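Local atomic coordinates of IS607 family transposase IS1535 (Mycobacterium tuberculosis, PDB entry 6DGB), a protein that probably binds DNA and carries out strand exchange as an IS607-like serine transposase, this chain being its C-terminal catalytic domain. Residues I65-R70 / R90-A95. Numbering follows the deposited sequence.
Sequences IVVEHR and RRIVVA
Four main-chain hydrogen bonds tie residues 65-67 to 91-95 in parallel register, with Ile-65 beside Ile-92, Val-66 beside Val-93 and Val-67 beside Val-94. Ile-65 N donates to Arg-91 O and Val-93 N to Ile-65 O (2.7 Å), the latter from above the carbonyl plane. Further along, Val-67 N reaches Val-93 O (3.0 Å) and Ala-95 N reaches Val-67 O, both almost straight at 174° and nearly along the C=O axis.

On one face, Val-67 CG2, flanked by its own backbone N on one side and carbonyl carbon on the other, meets Ile-92 CG2 and Val-94 CG2, each at 4.1 Å. Leu-73 packs over Ile-65, Val-67 and Ile-92. On the other face, Val-66 and Val-93 lie side by side, Val-66 CG2 4.1 Å from Val-93 CB; Leu-24 packs on Val-66 and Trp-27 on Val-93, both from helix 14-30.

Past the strand the chain turns, and Arg-70 comes back over Val-94 at about a right angle. Its side chain leaves CB at an unstaggered chi1 (-116°), CG passing 3.9 Å from Val-94 CG2, runs extended from CG to NE and turns its guanidinium at the last torsion (chi4 78°). At the tip NH1 lies obliquely 3.5 Å from that same methyl, while NH2 forms a salt bridge with Glu-82 of helix 78-86. Val-94 CG1, anti to its backbone N, instead rests against Glu-68 O.

Strand 64-67, helix 78-86 and strand 91-94 thus form a beta-alpha-beta unit, whose last strand is outermost on its side, within this chain, of the parallel sheet (order 37-42, 3-8, 64-67, 91-94) of this resolvase-type catalytic domain.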
loop_
_atom_site.group_PDB
_atom_site.type_symbol
_atom_site.label_atom_id
_atom_site.label_comp_id
_atom_site.label_asym_id
_atom_site.label_seq_id
_atom_site.Cartn_x
_atom_site.Cartn_y
_atom_site.Cartn_z
ATOM N N ILE A 65 -14.000 -1.959 -10.408
ATOM C CA ILE A 65 -14.039 -1.315 -9.102
ATOM C C ILE A 65 -13.840 0.172 -9.344
ATOM O O ILE A 65 -12.747 0.613 -9.734
ATOM C CB ILE A 65 -12.988 -1.919 -8.123
ATOM C CG1 ILE A 65 -13.260 -3.436 -7.892
ATOM C CG2 ILE A 65 -12.966 -1.132 -6.793
ATOM C CD1 ILE A 65 -12.225 -4.155 -7.293
ATOM N N VAL A 66 -14.900 0.936 -9.118
ATOM C CA VAL A 66 -14.923 2.373 -9.350
ATOM C C VAL A 66 -14.741 3.141 -8.030
ATOM O O VAL A 66 -15.505 2.958 -7.072
ATOM C CB VAL A 66 -16.197 2.810 -10.159
ATOM C CG1 VAL A 66 -16.121 4.266 -10.612
ATOM C CG2 VAL A 66 -16.439 1.901 -11.359
ATOM N N VAL A 67 -13.711 4.003 -8.006
ATOM C CA VAL A 67 -13.389 4.938 -6.913
ATOM C C VAL A 67 -13.454 6.404 -7.384
ATOM O O VAL A 67 -13.268 6.658 -8.576
ATOM C CB VAL A 67 -12.025 4.645 -6.250
ATOM C CG1 VAL A 67 -12.146 3.508 -5.258
ATOM C CG2 VAL A 67 -10.928 4.405 -7.281
ATOM N N GLU A 68 -13.633 7.366 -6.461
ATOM C CA GLU A 68 -13.651 8.770 -6.857
ATOM C C GLU A 68 -12.231 9.192 -7.199
ATOM O O GLU A 68 -11.990 9.633 -8.319
ATOM C CB GLU A 68 -14.274 9.667 -5.789
ATOM C CG GLU A 68 -14.395 11.110 -6.251
ATOM C CD GLU A 68 -14.899 12.115 -5.236
ATOM O OE1 GLU A 68 -14.408 12.103 -4.084
ATOM O OE2 GLU A 68 -15.718 12.981 -5.624
ATOM N N HIS A 69 -11.290 9.018 -6.258
ATOM C CA HIS A 69 -9.883 9.303 -6.479
ATOM C C HIS A 69 -9.200 7.999 -6.156
ATOM O O HIS A 69 -9.802 7.152 -5.480
ATOM C CB HIS A 69 -9.353 10.405 -5.532
ATOM C CG HIS A 69 -10.010 11.761 -5.622
ATOM N ND1 HIS A 69 -10.583 12.232 -6.803
ATOM C CD2 HIS A 69 -10.135 12.721 -4.670
ATOM C CE1 HIS A 69 -11.058 13.439 -6.520
ATOM N NE2 HIS A 69 -10.821 13.773 -5.250
ATOM N N ARG A 70 -7.938 7.834 -6.628
ATOM C CA ARG A 70 -7.073 6.664 -6.390
ATOM C C ARG A 70 -6.852 6.410 -4.894
ATOM O O ARG A 70 -6.992 5.270 -4.454
ATOM C CB ARG A 70 -5.709 6.862 -7.072
ATOM C CG ARG A 70 -5.412 5.869 -8.190
ATOM C CD ARG A 70 -4.106 6.171 -8.915
ATOM N NE ARG A 70 -3.765 5.126 -9.887
ATOM C CZ ARG A 70 -4.323 5.006 -11.090
ATOM N NH1 ARG A 70 -5.269 5.851 -11.479
ATOM N NH2 ARG A 70 -3.948 4.033 -11.905
ATOM N N ARG A 90 -9.595 -8.038 -14.289
ATOM C CA ARG A 90 -10.353 -7.125 -13.437
ATOM C C ARG A 90 -9.588 -5.794 -13.381
ATOM O O ARG A 90 -8.348 -5.786 -13.510
ATOM C CB ARG A 90 -10.517 -7.721 -12.022
ATOM C CG ARG A 90 -11.230 -9.078 -11.976
ATOM C CD ARG A 90 -11.079 -9.744 -10.629
ATOM N NE ARG A 90 -11.758 -8.991 -9.579
ATOM C CZ ARG A 90 -11.454 -9.065 -8.287
ATOM N NH1 ARG A 90 -10.482 -9.875 -7.868
ATOM N NH2 ARG A 90 -12.118 -8.329 -7.401
ATOM N N ARG A 91 -10.314 -4.671 -13.204
ATOM C CA ARG A 91 -9.673 -3.354 -13.178
ATOM C C ARG A 91 -10.300 -2.338 -12.221
ATOM O O ARG A 91 -11.450 -2.472 -11.807
ATOM C CB ARG A 91 -9.569 -2.755 -14.602
ATOM C CG ARG A 91 -10.890 -2.411 -15.252
ATOM C CD ARG A 91 -10.692 -1.772 -16.610
ATOM N NE ARG A 91 -11.978 -1.423 -17.215
ATOM C CZ ARG A 91 -12.725 -2.271 -17.916
ATOM N NH1 ARG A 91 -12.310 -3.521 -18.124
ATOM N NH2 ARG A 91 -13.891 -1.880 -18.414
ATOM N N ILE A 92 -9.504 -1.306 -11.893
ATOM C CA ILE A 92 -9.864 -0.173 -11.047
ATOM C C ILE A 92 -10.109 1.031 -11.952
ATOM O O ILE A 92 -9.234 1.411 -12.745
ATOM C CB ILE A 92 -8.752 0.095 -9.997
ATOM C CG1 ILE A 92 -8.752 -0.999 -8.927
ATOM C CG2 ILE A 92 -8.886 1.482 -9.359
ATOM C CD1 ILE A 92 -7.541 -1.422 -8.558
ATOM N N VAL A 93 -11.300 1.638 -11.830
ATOM C CA VAL A 93 -11.628 2.840 -12.593
ATOM C C VAL A 93 -11.591 4.042 -11.625
ATOM O O VAL A 93 -12.043 3.919 -10.489
ATOM C CB VAL A 93 -12.952 2.716 -13.399
ATOM C CG1 VAL A 93 -13.184 3.948 -14.256
ATOM C CG2 VAL A 93 -12.949 1.472 -14.276
ATOM N N VAL A 94 -10.969 5.161 -12.049
ATOM C CA VAL A 94 -10.901 6.401 -11.260
ATOM C C VAL A 94 -11.782 7.441 -11.945
ATOM O O VAL A 94 -11.522 7.813 -13.089
ATOM C CB VAL A 94 -9.455 6.896 -11.025
ATOM C CG1 VAL A 94 -9.446 8.120 -10.121
ATOM C CG2 VAL A 94 -8.602 5.788 -10.416
ATOM N N ALA A 95 -12.844 7.867 -11.261
ATOM C CA ALA A 95 -13.865 8.811 -11.767
ATOM C C ALA A 95 -13.443 10.284 -11.817
ATOM O O ALA A 95 -14.084 11.066 -12.524
ATOM C CB ALA A 95 -15.151 8.671 -10.955
#